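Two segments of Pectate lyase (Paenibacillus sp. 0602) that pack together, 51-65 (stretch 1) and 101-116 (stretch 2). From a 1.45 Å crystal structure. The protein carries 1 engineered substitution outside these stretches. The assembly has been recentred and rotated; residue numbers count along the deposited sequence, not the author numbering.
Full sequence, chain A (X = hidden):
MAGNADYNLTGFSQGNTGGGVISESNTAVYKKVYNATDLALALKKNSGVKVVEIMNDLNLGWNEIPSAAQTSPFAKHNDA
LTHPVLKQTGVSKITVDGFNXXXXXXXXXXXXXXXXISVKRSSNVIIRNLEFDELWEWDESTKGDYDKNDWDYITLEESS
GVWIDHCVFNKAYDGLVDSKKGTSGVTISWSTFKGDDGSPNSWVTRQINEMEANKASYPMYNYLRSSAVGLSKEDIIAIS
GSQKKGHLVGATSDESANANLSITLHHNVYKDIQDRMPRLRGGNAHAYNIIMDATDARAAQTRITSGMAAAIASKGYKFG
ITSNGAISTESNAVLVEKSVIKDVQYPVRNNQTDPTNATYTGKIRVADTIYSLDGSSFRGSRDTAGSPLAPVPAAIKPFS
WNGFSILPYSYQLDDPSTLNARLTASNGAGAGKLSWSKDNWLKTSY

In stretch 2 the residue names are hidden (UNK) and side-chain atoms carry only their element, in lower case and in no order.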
# COMPACT_ATOMS: atom_id res chain seq x y z
N VAL A 51 -10.73 15.45 -4.82
CA VAL A 51 -11.73 15.03 -5.80
C VAL A 51 -11.64 15.94 -6.99
O VAL A 51 -11.65 17.18 -6.84
CB VAL A 51 -13.15 15.05 -5.22
CG1 VAL A 51 -14.18 14.75 -6.30
CG2 VAL A 51 -13.27 14.08 -4.04
N VAL A 52 -11.56 15.34 -8.17
CA VAL A 52 -11.66 16.04 -9.44
C VAL A 52 -12.95 15.59 -10.14
O VAL A 52 -13.10 14.39 -10.48
CB VAL A 52 -10.43 15.75 -10.35
CG1 VAL A 52 -10.64 16.39 -11.73
CG2 VAL A 52 -9.13 16.26 -9.68
N GLU A 53 -13.92 16.51 -10.32
CA GLU A 53 -15.13 16.24 -11.08
C GLU A 53 -14.97 16.81 -12.47
O GLU A 53 -14.93 18.03 -12.65
CB GLU A 53 -16.38 16.81 -10.42
CG GLU A 53 -17.65 16.31 -11.18
CD GLU A 53 -18.95 16.86 -10.66
OE1 GLU A 53 -18.97 17.47 -9.57
OE2 GLU A 53 -19.96 16.67 -11.36
N ILE A 54 -14.86 15.93 -13.46
CA ILE A 54 -14.84 16.32 -14.86
C ILE A 54 -16.28 16.67 -15.25
O ILE A 54 -17.18 15.86 -15.06
CB ILE A 54 -14.36 15.14 -15.73
CG1 ILE A 54 -13.01 14.63 -15.20
CG2 ILE A 54 -14.31 15.50 -17.22
CD1 ILE A 54 -11.94 15.66 -15.29
N MET A 55 -16.51 17.87 -15.76
CA MET A 55 -17.87 18.38 -15.92
C MET A 55 -18.43 18.16 -17.32
O MET A 55 -19.65 18.23 -17.53
CB MET A 55 -17.89 19.90 -15.61
CG MET A 55 -17.37 20.26 -14.20
SD MET A 55 -18.25 19.41 -12.91
CE MET A 55 -19.85 20.25 -13.02
N ASN A 56 -17.54 17.95 -18.28
CA ASN A 56 -17.94 17.80 -19.68
C ASN A 56 -16.84 17.07 -20.43
O ASN A 56 -15.77 16.83 -19.86
CB ASN A 56 -18.21 19.19 -20.31
CG ASN A 56 -17.14 20.23 -19.95
OD1 ASN A 56 -17.41 21.12 -19.16
ND2 ASN A 56 -15.94 20.12 -20.52
N ASP A 57 -17.07 16.69 -21.68
CA ASP A 57 -16.01 16.09 -22.47
C ASP A 57 -14.80 17.01 -22.52
O ASP A 57 -14.94 18.25 -22.57
CB ASP A 57 -16.45 15.83 -23.93
CG ASP A 57 -17.59 14.82 -24.06
OD1 ASP A 57 -17.93 14.14 -23.07
OD2 ASP A 57 -18.16 14.73 -25.18
N LEU A 58 -13.61 16.41 -22.51
CA LEU A 58 -12.37 17.16 -22.59
C LEU A 58 -11.54 16.76 -23.79
O LEU A 58 -11.28 15.56 -24.04
CB LEU A 58 -11.52 16.98 -21.32
CG LEU A 58 -12.12 17.48 -20.00
CD1 LEU A 58 -11.18 17.15 -18.87
CD2 LEU A 58 -12.37 18.99 -20.07
N ASN A 59 -11.14 17.76 -24.57
CA ASN A 59 -10.30 17.57 -25.75
C ASN A 59 -8.91 18.02 -25.38
O ASN A 59 -8.63 19.23 -25.30
CB ASN A 59 -10.88 18.40 -26.89
CG ASN A 59 -12.22 17.89 -27.30
OD1 ASN A 59 -12.35 16.73 -27.63
ND2 ASN A 59 -13.25 18.73 -27.19
N LEU A 60 -8.05 17.05 -25.11
CA LEU A 60 -6.83 17.32 -24.35
C LEU A 60 -5.53 17.20 -25.17
O LEU A 60 -4.44 17.07 -24.62
CB LEU A 60 -6.78 16.41 -23.11
CG LEU A 60 -7.96 16.56 -22.15
CD1 LEU A 60 -7.83 15.55 -21.01
CD2 LEU A 60 -8.02 18.00 -21.59
N GLY A 61 -5.65 17.25 -26.50
CA GLY A 61 -4.45 17.20 -27.32
C GLY A 61 -3.54 18.41 -27.15
O GLY A 61 -4.02 19.53 -26.91
N TRP A 62 -2.24 18.19 -27.29
CA TRP A 62 -1.24 19.23 -27.00
C TRP A 62 -1.43 20.50 -27.82
O TRP A 62 -1.17 21.59 -27.32
CB TRP A 62 0.15 18.65 -27.20
CG TRP A 62 1.25 19.54 -26.79
CD1 TRP A 62 2.09 20.22 -27.62
CD2 TRP A 62 1.66 19.84 -25.46
NE1 TRP A 62 3.01 20.92 -26.88
CE2 TRP A 62 2.76 20.70 -25.54
CE3 TRP A 62 1.20 19.46 -24.19
CZ2 TRP A 62 3.41 21.20 -24.41
CZ3 TRP A 62 1.85 19.94 -23.07
CH2 TRP A 62 2.95 20.80 -23.19
N ASN A 63 -1.89 20.38 -29.07
CA ASN A 63 -2.12 21.55 -29.93
C ASN A 63 -3.48 22.23 -29.79
O ASN A 63 -3.69 23.30 -30.37
CB ASN A 63 -1.92 21.19 -31.41
CG ASN A 63 -0.56 20.62 -31.68
OD1 ASN A 63 0.43 21.02 -31.05
ND2 ASN A 63 -0.49 19.69 -32.63
N GLU A 64 -4.42 21.64 -29.06
CA GLU A 64 -5.74 22.23 -28.93
C GLU A 64 -6.02 22.82 -27.57
O GLU A 64 -7.01 23.55 -27.40
CB GLU A 64 -6.84 21.23 -29.30
CG GLU A 64 -6.85 19.98 -28.41
CD GLU A 64 -7.88 18.95 -28.81
OE1 GLU A 64 -8.76 19.24 -29.67
OE2 GLU A 64 -7.80 17.82 -28.24
N ILE A 65 -5.22 22.46 -26.58
CA ILE A 65 -5.44 22.96 -25.23
C ILE A 65 -4.94 24.39 -25.08
O ILE A 65 -4.11 24.84 -25.87
CB ILE A 65 -4.80 22.04 -24.16
CG1 ILE A 65 -3.28 21.99 -24.32
CG2 ILE A 65 -5.46 20.66 -24.26
CD1 ILE A 65 -2.52 21.05 -23.33
N UNK A 101 -4.64 9.51 -2.17
CA UNK A 101 -6.05 9.64 -1.89
C UNK A 101 -6.66 10.64 -2.84
O UNK A 101 -6.81 11.82 -2.51
N UNK A 102 -7.05 10.17 -4.01
CA UNK A 102 -7.56 11.04 -5.06
C UNK A 102 -8.66 10.32 -5.79
O UNK A 102 -8.50 9.15 -6.14
c UNK A 102 -6.41 11.38 -6.03
c UNK A 102 -5.62 12.07 -8.30
c UNK A 102 -6.81 12.07 -7.33
c UNK A 102 -7.31 13.50 -7.10
N UNK A 103 -9.78 10.99 -6.04
CA UNK A 103 -10.85 10.47 -6.89
C UNK A 103 -11.07 11.38 -8.08
O UNK A 103 -11.27 12.61 -7.93
c UNK A 103 -12.16 10.34 -6.11
c UNK A 103 -13.31 9.80 -7.00
o UNK A 103 -11.94 9.43 -5.03
N UNK A 104 -11.06 10.78 -9.27
CA UNK A 104 -11.38 11.49 -10.51
C UNK A 104 -12.61 10.85 -11.11
O UNK A 104 -12.64 9.64 -11.30
c UNK A 104 -10.17 11.43 -11.53
c UNK A 104 -8.86 11.84 -10.85
c UNK A 104 -7.60 11.59 -11.74
c UNK A 104 -10.49 12.24 -12.78
N UNK A 105 -13.64 11.62 -11.42
CA UNK A 105 -14.87 11.05 -11.91
C UNK A 105 -15.63 12.06 -12.74
O UNK A 105 -15.26 13.24 -12.77
c UNK A 105 -18.12 13.58 -8.85
c UNK A 105 -15.75 10.53 -10.75
c UNK A 105 -17.95 11.67 -10.31
c UNK A 105 -18.73 12.66 -9.69
c UNK A 105 -15.99 12.53 -9.21
c UNK A 105 -16.75 13.52 -8.60
c UNK A 105 -16.59 11.61 -10.08
N UNK A 106 -16.69 11.59 -13.40
CA UNK A 106 -17.71 12.53 -13.92
C UNK A 106 -19.09 12.03 -13.56
O UNK A 106 -19.29 10.84 -13.29
c UNK A 106 -17.59 12.71 -15.43
o UNK A 106 -18.18 11.61 -16.14
N UNK A 107 -20.06 12.94 -13.57
CA UNK A 107 -21.41 12.59 -13.21
C UNK A 107 -22.15 11.86 -14.33
O UNK A 107 -23.05 11.09 -14.06
c UNK A 107 -22.22 13.84 -12.83
N UNK A 108 -21.76 12.08 -15.58
CA UNK A 108 -22.55 11.51 -16.67
C UNK A 108 -21.74 10.91 -17.82
O UNK A 108 -22.18 10.89 -18.97
n UNK A 108 -24.77 13.88 -15.60
c UNK A 108 -24.73 12.70 -16.19
c UNK A 108 -23.60 12.49 -17.18
o UNK A 108 -25.55 11.80 -15.96
N UNK A 109 -20.56 10.42 -17.50
CA UNK A 109 -19.80 9.68 -18.49
C UNK A 109 -19.10 10.56 -19.50
O UNK A 109 -19.10 10.23 -20.69
N UNK A 110 -18.50 11.65 -19.05
CA UNK A 110 -17.72 12.53 -19.92
C UNK A 110 -16.54 11.79 -20.54
O UNK A 110 -15.99 10.84 -19.96
c UNK A 110 -17.18 13.72 -19.13
o UNK A 110 -18.26 14.59 -18.72
N UNK A 111 -16.13 12.26 -21.71
CA UNK A 111 -15.04 11.67 -22.50
C UNK A 111 -13.73 12.40 -22.30
O UNK A 111 -13.69 13.64 -22.19
n UNK A 111 -18.40 10.14 -27.63
c UNK A 111 -18.20 10.24 -26.16
c UNK A 111 -16.90 10.96 -25.83
c UNK A 111 -16.58 10.83 -24.35
c UNK A 111 -15.38 11.68 -23.99
N UNK A 112 -12.65 11.63 -22.24
CA UNK A 112 -11.28 12.13 -22.20
C UNK A 112 -10.65 11.77 -23.54
O UNK A 112 -10.47 10.58 -23.82
c UNK A 112 -11.14 11.65 -19.71
c UNK A 112 -9.01 11.91 -21.05
c UNK A 112 -10.47 11.43 -21.08
c UNK A 112 -11.21 13.09 -19.30
N UNK A 113 -10.33 12.77 -24.36
CA UNK A 113 -9.86 12.55 -25.74
C UNK A 113 -8.48 13.13 -25.98
O UNK A 113 -8.15 14.20 -25.46
c UNK A 113 -13.04 12.99 -27.96
c UNK A 113 -10.85 13.16 -26.74
c UNK A 113 -12.21 12.50 -26.75
n UNK A 113 -14.21 15.06 -28.81
c UNK A 113 -13.84 14.21 -27.60
N UNK A 114 -7.68 12.41 -26.76
CA UNK A 114 -6.40 12.90 -27.28
C UNK A 114 -5.34 12.98 -26.23
O UNK A 114 -4.38 13.74 -26.36
c UNK A 114 -8.35 13.25 -29.59
n UNK A 114 -8.49 15.39 -29.16
c UNK A 114 -9.51 15.07 -29.95
c UNK A 114 -7.73 14.26 -28.94
n UNK A 114 -9.43 13.78 -30.24
c UNK A 114 -6.54 14.24 -28.04
N UNK A 115 -5.49 12.18 -25.18
CA UNK A 115 -4.48 12.17 -24.10
C UNK A 115 -4.33 10.85 -23.40
O UNK A 115 -5.31 10.15 -23.13
c UNK A 115 -4.72 13.28 -23.06
N UNK A 116 -3.08 10.53 -23.08
CA UNK A 116 -2.74 9.40 -22.20
C UNK A 116 -2.63 9.89 -20.77
O UNK A 116 -2.17 11.01 -20.52
c UNK A 116 -1.38 8.82 -22.61
O HOH W 1 -19.71 15.72 -13.82
O HOH W 2 -16.76 14.95 -27.50
O HOH W 3 -20.12 15.24 -20.83
O HOH W 4 -19.77 11.89 -22.95
O HOH W 5 -15.97 17.84 -27.74

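Position 101 has no side-chain atoms and touches nothing on stretch 1. Its phi/psi of 89/85 would jam any CB against the preceding carbonyl oxygen, which calls for glycine: G101. Position 102 carries four carbons forked at the second, with one tip 4.2 Å from V52 CG2; that is leucine, L102, an apolar chain for a buried site, and the tip is CD1.

At 103 one carbon bears an oxygen and a carbon, and this CB lies 4.4 Å from V51 CG2: the pattern of threonine. T103 pairs with V51, and T103 O accepts a hydrogen bond from V52 N (2.8 Å); the beta-branched side chain suits a strand, and its hydroxyl is satisfied elsewhere in the structure. Position 104 has four carbons forked at the first, one arm two carbons long and reaching V52, hence isoleucine. I104 lies on the same face as V52 and I54, where a branched apolar chain fills buried space: I104 CG1 is 4.2 Å from V52 CB and I104 CG2 4.2 Å from I54 CG1.

Position 105 shows one carbon and a six-carbon ring touching V51 and E53, a phenylalanine. On the face shared with those residues, the F105 ring receives V51 CG1 at its edge, 3.7 Å from F105 CE1, while E53 CG lies 3.6 Å from F105 CZ, so the ring also packs beside the aliphatic part of E53. Its backbone is bonded twice, F105 N to V52 O (3.0 Å) and I54 N to F105 O (2.8 Å).

Position 106 has one carbon and one oxygen, the carbon 3.2 Å from I54 O: serine. S106 OG accepts a hydrogen bond from the N of 110 (2.9 Å), tying the following loop together. A single carbon at 107, its CB 3.9 Å from E53 OE2, makes alanine; a water joins A107 N to E53 OE2 and I54 O. At 108 two carbons, the second carrying one oxygen and one nitrogen, make a short amide: asparagine. N108 is exposed and free of stretch 1. Position 109 lacks a side chain, and its positive phi favours glycine, G109.

At 110 one carbon and one oxygen point toward stretch 1, CB 3.9 Å from I54 CG2: serine, S110, small enough to fit. Position 111 is four carbons in a row ending in nitrogen, its CB 3.7 Å from D57 OD1: lysine. K111 N bonds D57 OD1 (2.9 Å), and the long chain leads its amine away from a partly exposed site. Position 112, four carbons forked at the first with one arm two carbons long, touches L58 and L60: isoleucine, branched and apolar for a buried site. I112 CG2 meets L60 CD1 at 3.8 Å and I112 CD1 meets L58 CD1 at 4.1 Å.

Position 113 has four carbons in a row ending in nitrogen, 2.8 Å from N59 OD1: lysine, long enough for K113 NZ to donate a weak hydrogen bond there. Position 114 holds a ring of three carbons and two nitrogens, one nitrogen 2.7 Å from E64 OE2: histidine, whose H114 ND1 donates to that carboxylate. Position 115 has a single carbon, CB, 3.7 Å from L60 CB: alanine, small where the chains are close. Position 116, also one carbon but out of reach, is alanine too.

Two parallel strand pairings thus carry the contact: backbone bonds set the register, V52, I54, I104, L58 and I112 pack on one face, and K113–N59, H114–E64 and waters at E53 and D57 add polar links.

Stretch 2, residues 101-116: GLTIFSANGSKIKHAA
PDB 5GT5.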